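Local coordinates for protein beta-fructofuranosidase (Arthrobacter, PDB 3WPU) that belongs to the levansucrase/invertase family of carbohydrate-active enzymes, whose core is a five-bladed beta-propeller, at residues P367-Y371 / H417-H423; A53-P58 / T467-Y471; T59-P65 / L478-A482. One frame throughout, in Å; residues are numbered along the deposited sequence. Where two conformers were deposited one is given.

Interaction 1 (P367-Y371 / H417-H423); sequences PEGVY and HFQAYSH
Glu-368 pushes its side chain between the rings of Phe-418 and Tyr-421, and most of this buried contact gathers round it. The chain leaves with CG beside the backbone N (chi1 -61°) and then bends at its second torsion, which brings OE2 to the rim of the Phe-418 ring, 3.6 Å from CE1 and near the ring plane. OE1 lies 3.7 Å from Tyr-421 CD1. Further along, the contact is plain packing of carbon on a ring: Val-370 CG2 sits over one face of the His-423 imidazole, 3.4 Å from CG. This joins strand 369-375 of one antiparallel sheet to the loop leading into strand 423-425 of another, consistent with adjacent propeller blades.

Polar links across the contact run through water. One molecule accepts from Glu-368 N at 2.7 Å and donates to His-417 O at 2.9 Å; another lies between Glu-368 OE1 and Ala-420 O.

The carboxylate has further partners just beyond strand 348-355: His-356 ND1 at OE1 and Arg-357 N at OE2. Tyr-421 OH in turn bonds to Glu-338. Gripped at both oxygens, the buried carboxylate of Glu-368 has its rotation fixed.

Interaction 2 (A53-P58 / T467-Y471); sequences ASVTMP and TAVDY
Ala-53 meets Tyr-471 through its carbonyl: the phenol OH donates to Ala-53 O at 2.7 Å. The oxygen lies in the plane of the tyrosine ring, at its edge, but the OH is tilted 30° out of the carbonyl plane. Thr-56 N, closing the short 3-10 turn, reaches Ala-53 O from the opposite face, so one oxygen is gripped from both sides.

Ser-54 is next, and its carbonyl takes the N-H of Val-469 at 2.9 Å with an angle of 151° at the hydrogen. A CA-H...O contact from Ala-468 falls on the same oxygen, and a water donates to both Ser-54 O and Thr-467 OG1. A second water joins Ser-54 OG to Thr-467 O.

Strand 467-469 is an outermost strand of a four-stranded antiparallel sheet, probably one blade of the propeller. The 53-58 loop lies against it and also bonds the neighbouring sheet, where Val-55 and Met-57 pair through their backbones with Gly-394; the loop thus bridges two sheets.

Thr-56 brings its carbonyl up to the same two side chains, with O 3.4 Å from Val-469 CG2 and 3.0 Å from Tyr-471 OH. Its own hydroxyl looks elsewhere, to Pro-52 O and Asn-49.

Pro-58 finishes the run. Its CD meets Val-469 CG1 tip to tip at 3.8 Å, the valine having swung CG1 anti to its own N (chi1 167°). That methyl also lies over a face of the Tyr-471 ring, near the rim, while Pro-58 CG packs 4.0 Å from Tyr-471 CE1.

Interaction 3 (T59-P65 / L478-A482); sequences TVPQDFP and LGGWA
A proline-tryptophan CH-pi stack, Pro-65 on Trp-481, ties together two irregular surface loops of the propeller protein. Segment 59-65 belongs to the long loop that leads into strand 72-81. Segment 478-482 belongs to the loop that leads into strand 488-493; both strands are part of the same large mixed sheet.

Pro-65 CD sits 3.4 Å from the centroid of the six-membered ring of Trp-481, 15° off the normal, squarely over the face. Its neighbour CG lies toward the five-membered ring, 3.6 Å from both Trp-481 CG and CD2, so two carbons of the pyrrolidine pack on the indole. Trp-481 is brought there by a first torsion that sets CG opposite the carbonyl carbon and a second, chi2 98°, that stands the indole nearly upright on its stem.

The far end of the indole is held by other apolar groups. Phe-64 offers its CB, 3.3 Å from Trp-481 CH2, while its ring leads off toward Ile-435, Ile-438 and Val-445. Pro-61 CG comes in at the edge, near the ring plane, 3.7 Å from CZ2, and Val-60 CG1 approaches CH2 obliquely at 4.0 Å. Pro-452, from another loop, also packs on the tryptophan.

Leu-478 carries the rest. Its straight chain reaches Pro-61 tip to tip, CD1 to CD at 3.7 Å, with Val-60 CG2 more distantly beside the other methyl. The same CD1 lies 3.4 Å from the backbone oxygen Thr-59 O.

How the interactions relate
Interactions 2 and 3 share one continuous loop, 53-65, whose two halves meet chain from more than 400 residues further on; Pro-58 CB and Leu-478 CD2 touch at 3.8 Å where they join. Interaction 1 is tied to both by Gln-419. Its amide probably hydrogen-bonds on either end, NE2 to Pro-58 O and OE1 to Val-60 N, each at 2.9 Å. Met-57 adds a sulfur contact, SD to Ala-420 CB at 3.4 Å. The centres of interactions 1 and 2 are about 13 Å apart, of 1 and 3 about 14 Å. Interaction 1 is the most deeply buried, about 11 Å from the chain's centre, against about 19 Å for the other two.

Interaction 1 (P367-Y371 / H417-H423)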
loop_
_atom_site.group_PDB
_atom_site.type_symbol
_atom_site.label_atom_id
_atom_site.label_comp_id
_atom_site.label_asym_id
_atom_site.label_seq_id
_atom_site.Cartn_x
_atom_site.Cartn_y
_atom_site.Cartn_z
ATOM N N PRO A 367 -9.445 14.280 -2.103
ATOM C CA PRO A 367 -9.038 13.545 -3.292
ATOM C C PRO A 367 -8.817 12.068 -3.048
ATOM O O PRO A 367 -8.494 11.638 -1.927
ATOM C CB PRO A 367 -7.704 14.209 -3.676
ATOM C CG PRO A 367 -7.191 14.808 -2.409
ATOM C CD PRO A 367 -8.389 15.194 -1.612
ATOM N N GLU A 368 -8.898 11.288 -4.107
ATOM C CA GLU A 368 -8.314 9.944 -4.097
ATOM C C GLU A 368 -6.823 10.028 -3.815
ATOM O O GLU A 368 -6.172 10.935 -4.328
ATOM C CB GLU A 368 -8.427 9.327 -5.487
ATOM C CG GLU A 368 -9.849 9.162 -6.000
ATOM C CD GLU A 368 -10.502 7.841 -5.613
ATOM O OE1 GLU A 368 -9.873 6.788 -5.737
ATOM O OE2 GLU A 368 -11.679 7.836 -5.225
ATOM N N GLY A 369 -6.257 9.138 -2.997
ATOM C CA GLY A 369 -4.806 9.056 -2.919
ATOM C C GLY A 369 -4.249 8.808 -1.540
ATOM O O GLY A 369 -4.906 8.187 -0.707
ATOM N N VAL A 370 -3.037 9.292 -1.346
ATOM C CA VAL A 370 -2.271 8.990 -0.140
ATOM C C VAL A 370 -2.530 9.985 0.963
ATOM O O VAL A 370 -2.319 11.191 0.796
ATOM C CB VAL A 370 -0.737 9.011 -0.427
ATOM C CG1 VAL A 370 0.021 8.612 0.840
ATOM C CG2 VAL A 370 -0.394 8.112 -1.602
ATOM N N TYR A 371 -2.856 9.442 2.130
ATOM C CA TYR A 371 -2.998 10.204 3.354
ATOM C C TYR A 371 -1.902 9.721 4.276
ATOM O O TYR A 371 -1.474 8.567 4.182
ATOM C CB TYR A 371 -4.413 10.024 3.928
ATOM C CG TYR A 371 -5.420 10.721 3.033
ATOM C CD1 TYR A 371 -5.890 10.107 1.893
ATOM C CD2 TYR A 371 -5.807 12.033 3.292
ATOM C CE1 TYR A 371 -6.780 10.747 1.045
ATOM C CE2 TYR A 371 -6.685 12.691 2.445
ATOM C CZ TYR A 371 -7.137 12.062 1.311
ATOM O OH TYR A 371 -8.019 12.763 0.494
ATOM N N HIS A 417 -8.600 12.405 -11.957
ATOM C CA HIS A 417 -9.205 12.159 -10.638
ATOM C C HIS A 417 -9.003 10.724 -10.160
ATOM O O HIS A 417 -8.845 10.505 -8.959
ATOM C CB HIS A 417 -10.703 12.449 -10.729
ATOM C CG HIS A 417 -11.415 12.584 -9.426
ATOM N ND1 HIS A 417 -12.029 11.522 -8.802
ATOM C CD2 HIS A 417 -11.726 13.681 -8.699
ATOM C CE1 HIS A 417 -12.654 11.954 -7.717
ATOM N NE2 HIS A 417 -12.484 13.261 -7.636
ATOM N N PHE A 418 -8.975 9.768 -11.077
ATOM C CA PHE A 418 -8.774 8.358 -10.750
ATOM C C PHE A 418 -7.503 7.782 -11.375
ATOM O O PHE A 418 -7.406 6.573 -11.605
ATOM C CB PHE A 418 -9.981 7.544 -11.201
ATOM C CG PHE A 418 -11.290 8.004 -10.606
ATOM C CD1 PHE A 418 -11.543 7.841 -9.243
ATOM C CD2 PHE A 418 -12.276 8.576 -11.399
ATOM C CE1 PHE A 418 -12.753 8.231 -8.688
ATOM C CE2 PHE A 418 -13.489 8.971 -10.839
ATOM C CZ PHE A 418 -13.717 8.819 -9.484
ATOM N N GLN A 419 -6.518 8.634 -11.654
ATOM C CA GLN A 419 -5.343 8.220 -12.421
ATOM C C GLN A 419 -4.471 7.224 -11.701
ATOM O O GLN A 419 -3.664 6.552 -12.332
ATOM C CB GLN A 419 -4.473 9.421 -12.830
ATOM C CG GLN A 419 -3.776 10.095 -11.650
ATOM C CD GLN A 419 -2.899 11.256 -12.069
ATOM O OE1 GLN A 419 -3.085 11.859 -13.133
ATOM N NE2 GLN A 419 -1.910 11.553 -11.253
ATOM N N ALA A 420 -4.592 7.191 -10.372
ATOM C CA ALA A 420 -3.695 6.410 -9.536
ATOM C C ALA A 420 -4.433 5.901 -8.302
ATOM O O ALA A 420 -5.276 6.604 -7.724
ATOM C CB ALA A 420 -2.503 7.269 -9.123
ATOM N N TYR A 421 -4.125 4.667 -7.920
ATOM C CA TYR A 421 -4.597 4.099 -6.663
ATOM C C TYR A 421 -3.611 3.039 -6.132
ATOM O O TYR A 421 -2.609 2.707 -6.801
ATOM C CB TYR A 421 -6.061 3.582 -6.741
ATOM C CG TYR A 421 -6.706 3.635 -5.384
ATOM C CD1 TYR A 421 -6.904 4.851 -4.755
ATOM C CD2 TYR A 421 -7.032 2.471 -4.692
ATOM C CE1 TYR A 421 -7.438 4.926 -3.487
ATOM C CE2 TYR A 421 -7.538 2.524 -3.399
ATOM C CZ TYR A 421 -7.754 3.754 -2.802
ATOM O OH TYR A 421 -8.285 3.863 -1.515
ATOM N N SER A 422 -3.881 2.599 -4.896
ATOM C CA SER A 422 -3.068 1.625 -4.169
ATOM C C SER A 422 -1.591 2.005 -4.142
ATOM O O SER A 422 -0.688 1.155 -4.281
ATOM C CB SER A 422 -3.300 0.220 -4.717
ATOM O OG SER A 422 -4.662 -0.129 -4.526
ATOM N N HIS A 423 -1.348 3.282 -3.895
ATOM C CA HIS A 423 -0.014 3.807 -3.869
ATOM C C HIS A 423 0.801 3.101 -2.774
ATOM O O HIS A 423 0.258 2.604 -1.771
ATOM C CB HIS A 423 -0.019 5.275 -3.493
ATOM C CG HIS A 423 -0.832 6.157 -4.385
ATOM N ND1 HIS A 423 -2.187 6.011 -4.562
ATOM C CD2 HIS A 423 -0.473 7.247 -5.099
ATOM C CE1 HIS A 423 -2.627 6.972 -5.357
ATOM N NE2 HIS A 423 -1.605 7.733 -5.697
HETATM O O HOH W 1 -8.168 6.566 -7.892
HETATM O O HOH W 2 -9.357 12.217 -6.652
#

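Interaction 2 (A53-P58 / T467-Y471)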
loop_
_atom_site.group_PDB
_atom_site.type_symbol
_atom_site.label_atom_id
_atom_site.label_comp_id
_atom_site.label_asym_id
_atom_site.label_seq_id
_atom_site.Cartn_x
_atom_site.Cartn_y
_atom_site.Cartn_z
ATOM N N ALA A 53 -0.621 22.210 -5.449
ATOM C CA ALA A 53 0.264 21.421 -6.306
ATOM C C ALA A 53 1.221 20.569 -5.481
ATOM O O ALA A 53 1.544 19.438 -5.861
ATOM C CB ALA A 53 1.042 22.329 -7.252
ATOM N N SER A 54 1.605 21.077 -4.325
ATOM C CA SER A 54 2.589 20.369 -3.493
ATOM C C SER A 54 2.078 19.051 -2.898
ATOM O O SER A 54 2.877 18.243 -2.427
ATOM C CB SER A 54 3.124 21.261 -2.374
ATOM O OG SER A 54 2.081 21.606 -1.473
ATOM N N VAL A 55 0.766 18.858 -2.858
ATOM C CA VAL A 55 0.196 17.627 -2.351
ATOM C C VAL A 55 -0.678 16.928 -3.399
ATOM O O VAL A 55 -1.523 16.085 -3.069
ATOM C CB VAL A 55 -0.600 17.877 -1.041
ATOM C CG1 VAL A 55 0.335 18.307 0.082
ATOM C CG2 VAL A 55 -1.755 18.843 -1.240
ATOM N N THR A 56 -0.450 17.293 -4.656
ATOM C CA THR A 56 -1.108 16.670 -5.797
ATOM C C THR A 56 -0.109 15.887 -6.662
ATOM O O THR A 56 0.949 16.401 -7.049
ATOM C CB THR A 56 -1.821 17.723 -6.664
ATOM O OG1 THR A 56 -2.828 18.388 -5.894
ATOM C CG2 THR A 56 -2.458 17.096 -7.893
ATOM N N MET A 57 -0.447 14.641 -6.974
ATOM C CA MET A 57 0.368 13.818 -7.869
ATOM C C MET A 57 0.468 14.442 -9.250
ATOM O O MET A 57 -0.543 14.881 -9.769
ATOM C CB MET A 57 -0.262 12.432 -8.011
ATOM C CG MET A 57 0.613 11.408 -8.702
ATOM S SD MET A 57 -0.217 9.800 -8.788
ATOM C CE MET A 57 0.919 8.926 -9.891
ATOM N N PRO A 58 1.669 14.462 -9.850
ATOM C CA PRO A 58 1.803 14.866 -11.253
ATOM C C PRO A 58 0.836 14.143 -12.136
ATOM O O PRO A 58 0.546 12.962 -11.923
ATOM C CB PRO A 58 3.255 14.521 -11.586
ATOM C CG PRO A 58 3.977 14.574 -10.264
ATOM C CD PRO A 58 2.973 14.195 -9.213
ATOM N N THR A 467 4.966 17.602 3.625
ATOM C CA THR A 467 5.501 16.900 2.482
ATOM C C THR A 467 5.287 17.765 1.245
ATOM O O THR A 467 4.450 18.671 1.261
ATOM C CB THR A 467 4.801 15.533 2.237
ATOM O OG1 THR A 467 3.433 15.730 1.825
ATOM C CG2 THR A 467 4.824 14.684 3.459
ATOM N N ALA A 468 6.042 17.477 0.188
ATOM C CA ALA A 468 5.929 18.216 -1.067
ATOM C C ALA A 468 6.335 17.341 -2.216
ATOM O O ALA A 468 7.403 16.722 -2.211
ATOM C CB ALA A 468 6.796 19.470 -1.056
ATOM N N VAL A 469 5.536 17.370 -3.268
ATOM C CA VAL A 469 5.879 16.666 -4.477
ATOM C C VAL A 469 7.097 17.302 -5.127
ATOM O O VAL A 469 7.211 18.535 -5.181
ATOM C CB VAL A 469 4.696 16.722 -5.439
ATOM C CG1 VAL A 469 5.087 16.272 -6.848
ATOM C CG2 VAL A 469 3.569 15.829 -4.901
ATOM N N ASP A 470 8.009 16.458 -5.596
ATOM C CA ASP A 470 9.206 16.921 -6.299
ATOM C C ASP A 470 8.911 16.956 -7.799
ATOM O O ASP A 470 9.015 15.951 -8.482
ATOM C CB ASP A 470 10.412 16.045 -5.985
ATOM C CG ASP A 470 11.675 16.539 -6.667
ATOM O OD1 ASP A 470 11.611 17.600 -7.346
ATOM O OD2 ASP A 470 12.716 15.865 -6.539
ATOM N N TYR A 471 8.569 18.140 -8.291
ATOM C CA TYR A 471 8.283 18.325 -9.717
ATOM C C TYR A 471 9.558 18.390 -10.596
ATOM O O TYR A 471 9.454 18.474 -11.825
ATOM C CB TYR A 471 7.403 19.552 -9.920
ATOM C CG TYR A 471 5.955 19.338 -9.535
ATOM C CD1 TYR A 471 5.063 18.762 -10.429
ATOM C CD2 TYR A 471 5.487 19.705 -8.276
ATOM C CE1 TYR A 471 3.728 18.566 -10.085
ATOM C CE2 TYR A 471 4.166 19.517 -7.921
ATOM C CZ TYR A 471 3.289 18.956 -8.828
ATOM O OH TYR A 471 1.965 18.792 -8.469
HETATM O O HOH W 3 3.343 15.899 -0.856
HETATM O O HOH W 4 3.547 21.140 0.893
#

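Interaction 3 (T59-P65 / L478-A482)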
loop_
_atom_site.group_PDB
_atom_site.type_symbol
_atom_site.label_atom_id
_atom_site.label_comp_id
_atom_site.label_asym_id
_atom_site.label_seq_id
_atom_site.Cartn_x
_atom_site.Cartn_y
_atom_site.Cartn_z
ATOM N N THR A 59 0.312 14.861 -13.137
ATOM C CA THR A 59 -0.713 14.335 -14.002
ATOM C C THR A 59 -0.153 13.261 -14.930
ATOM O O THR A 59 0.865 13.473 -15.612
ATOM C CB THR A 59 -1.340 15.496 -14.792
ATOM O OG1 THR A 59 -2.009 16.403 -13.897
ATOM C CG2 THR A 59 -2.355 15.008 -15.818
ATOM N N VAL A 60 -0.797 12.093 -14.930
ATOM C CA VAL A 60 -0.361 10.950 -15.724
ATOM C C VAL A 60 -0.916 11.082 -17.135
ATOM O O VAL A 60 -2.098 11.327 -17.293
ATOM C CB VAL A 60 -0.852 9.642 -15.106
ATOM C CG1 VAL A 60 -0.460 8.442 -15.933
ATOM C CG2 VAL A 60 -0.210 9.498 -13.720
ATOM N N PRO A 61 -0.063 10.878 -18.153
ATOM C CA PRO A 61 -0.669 10.979 -19.501
ATOM C C PRO A 61 -1.614 9.833 -19.809
ATOM O O PRO A 61 -1.424 8.714 -19.324
ATOM C CB PRO A 61 0.525 10.929 -20.438
ATOM C CG PRO A 61 1.573 10.246 -19.681
ATOM C CD PRO A 61 1.391 10.686 -18.234
ATOM N N GLN A 62 -2.607 10.128 -20.650
ATOM C CA GLN A 62 -3.652 9.176 -21.005
ATOM C C GLN A 62 -3.143 8.093 -21.939
ATOM O O GLN A 62 -3.727 7.017 -21.994
ATOM C CB GLN A 62 -4.853 9.897 -21.633
ATOM C CG GLN A 62 -6.088 9.013 -21.711
ATOM C CD GLN A 62 -7.383 9.772 -21.935
ATOM O OE1 GLN A 62 -7.575 10.873 -21.427
ATOM N NE2 GLN A 62 -8.296 9.163 -22.671
ATOM N N ASP A 63 -2.073 8.397 -22.668
ATOM C CA ASP A 63 -1.381 7.406 -23.495
ATOM C C ASP A 63 -0.269 6.806 -22.666
ATOM O O ASP A 63 0.835 7.373 -22.562
ATOM C CB ASP A 63 -0.836 8.054 -24.763
ATOM C CG ASP A 63 -1.927 8.687 -25.583
ATOM O OD1 ASP A 63 -2.659 7.934 -26.255
ATOM O OD2 ASP A 63 -2.059 9.928 -25.524
ATOM N N PHE A 64 -0.571 5.685 -22.038
ATOM C CA PHE A 64 0.399 5.033 -21.184
ATOM C C PHE A 64 0.719 3.668 -21.778
ATOM O O PHE A 64 -0.130 3.060 -22.434
ATOM C CB PHE A 64 -0.130 4.917 -19.756
ATOM C CG PHE A 64 -1.553 4.406 -19.657
ATOM C CD1 PHE A 64 -1.818 3.041 -19.704
ATOM C CD2 PHE A 64 -2.624 5.290 -19.526
ATOM C CE1 PHE A 64 -3.112 2.572 -19.580
ATOM C CE2 PHE A 64 -3.921 4.825 -19.418
ATOM C CZ PHE A 64 -4.174 3.461 -19.463
ATOM N N PRO A 65 1.947 3.183 -21.549
ATOM C CA PRO A 65 2.266 1.810 -21.893
ATOM C C PRO A 65 1.622 0.840 -20.900
ATOM O O PRO A 65 1.172 1.240 -19.795
ATOM C CB PRO A 65 3.777 1.777 -21.786
ATOM C CG PRO A 65 4.074 2.746 -20.675
ATOM C CD PRO A 65 3.037 3.831 -20.793
ATOM N N LEU A 478 7.144 13.092 -13.210
ATOM C CA LEU A 478 6.908 11.700 -13.625
ATOM C C LEU A 478 8.206 10.959 -13.910
ATOM O O LEU A 478 8.964 11.334 -14.810
ATOM C CB LEU A 478 6.056 11.672 -14.893
ATOM C CG LEU A 478 4.654 12.279 -14.796
ATOM C CD1 LEU A 478 4.042 12.268 -16.185
ATOM C CD2 LEU A 478 3.777 11.507 -13.849
ATOM N N GLY A 479 8.478 9.917 -13.132
ATOM C CA GLY A 479 9.592 9.026 -13.388
ATOM C C GLY A 479 9.258 7.894 -14.355
ATOM O O GLY A 479 8.454 8.044 -15.294
ATOM N N GLY A 480 9.909 6.758 -14.133
ATOM C CA GLY A 480 9.766 5.622 -15.024
ATOM C C GLY A 480 8.421 4.934 -14.856
ATOM O O GLY A 480 7.914 4.809 -13.754
ATOM N N TRP A 481 7.817 4.508 -15.962
ATOM C CA TRP A 481 6.652 3.650 -15.874
ATOM C C TRP A 481 6.980 2.376 -15.093
ATOM O O TRP A 481 7.934 1.669 -15.404
ATOM C CB TRP A 481 6.176 3.296 -17.273
ATOM C CG TRP A 481 5.748 4.483 -18.058
ATOM C CD1 TRP A 481 6.481 5.173 -18.992
ATOM C CD2 TRP A 481 4.473 5.121 -17.992
ATOM N NE1 TRP A 481 5.712 6.195 -19.537
ATOM C CE2 TRP A 481 4.481 6.188 -18.924
ATOM C CE3 TRP A 481 3.312 4.887 -17.246
ATOM C CZ2 TRP A 481 3.396 7.030 -19.100
ATOM C CZ3 TRP A 481 2.222 5.727 -17.433
ATOM C CH2 TRP A 481 2.270 6.785 -18.356
ATOM N N ALA A 482 6.178 2.085 -14.065
ATOM C CA ALA A 482 6.277 0.842 -13.306
ATOM C C ALA A 482 7.671 0.669 -12.680
ATOM O O ALA A 482 8.174 -0.439 -12.509
ATOM C CB ALA A 482 5.890 -0.353 -14.175
#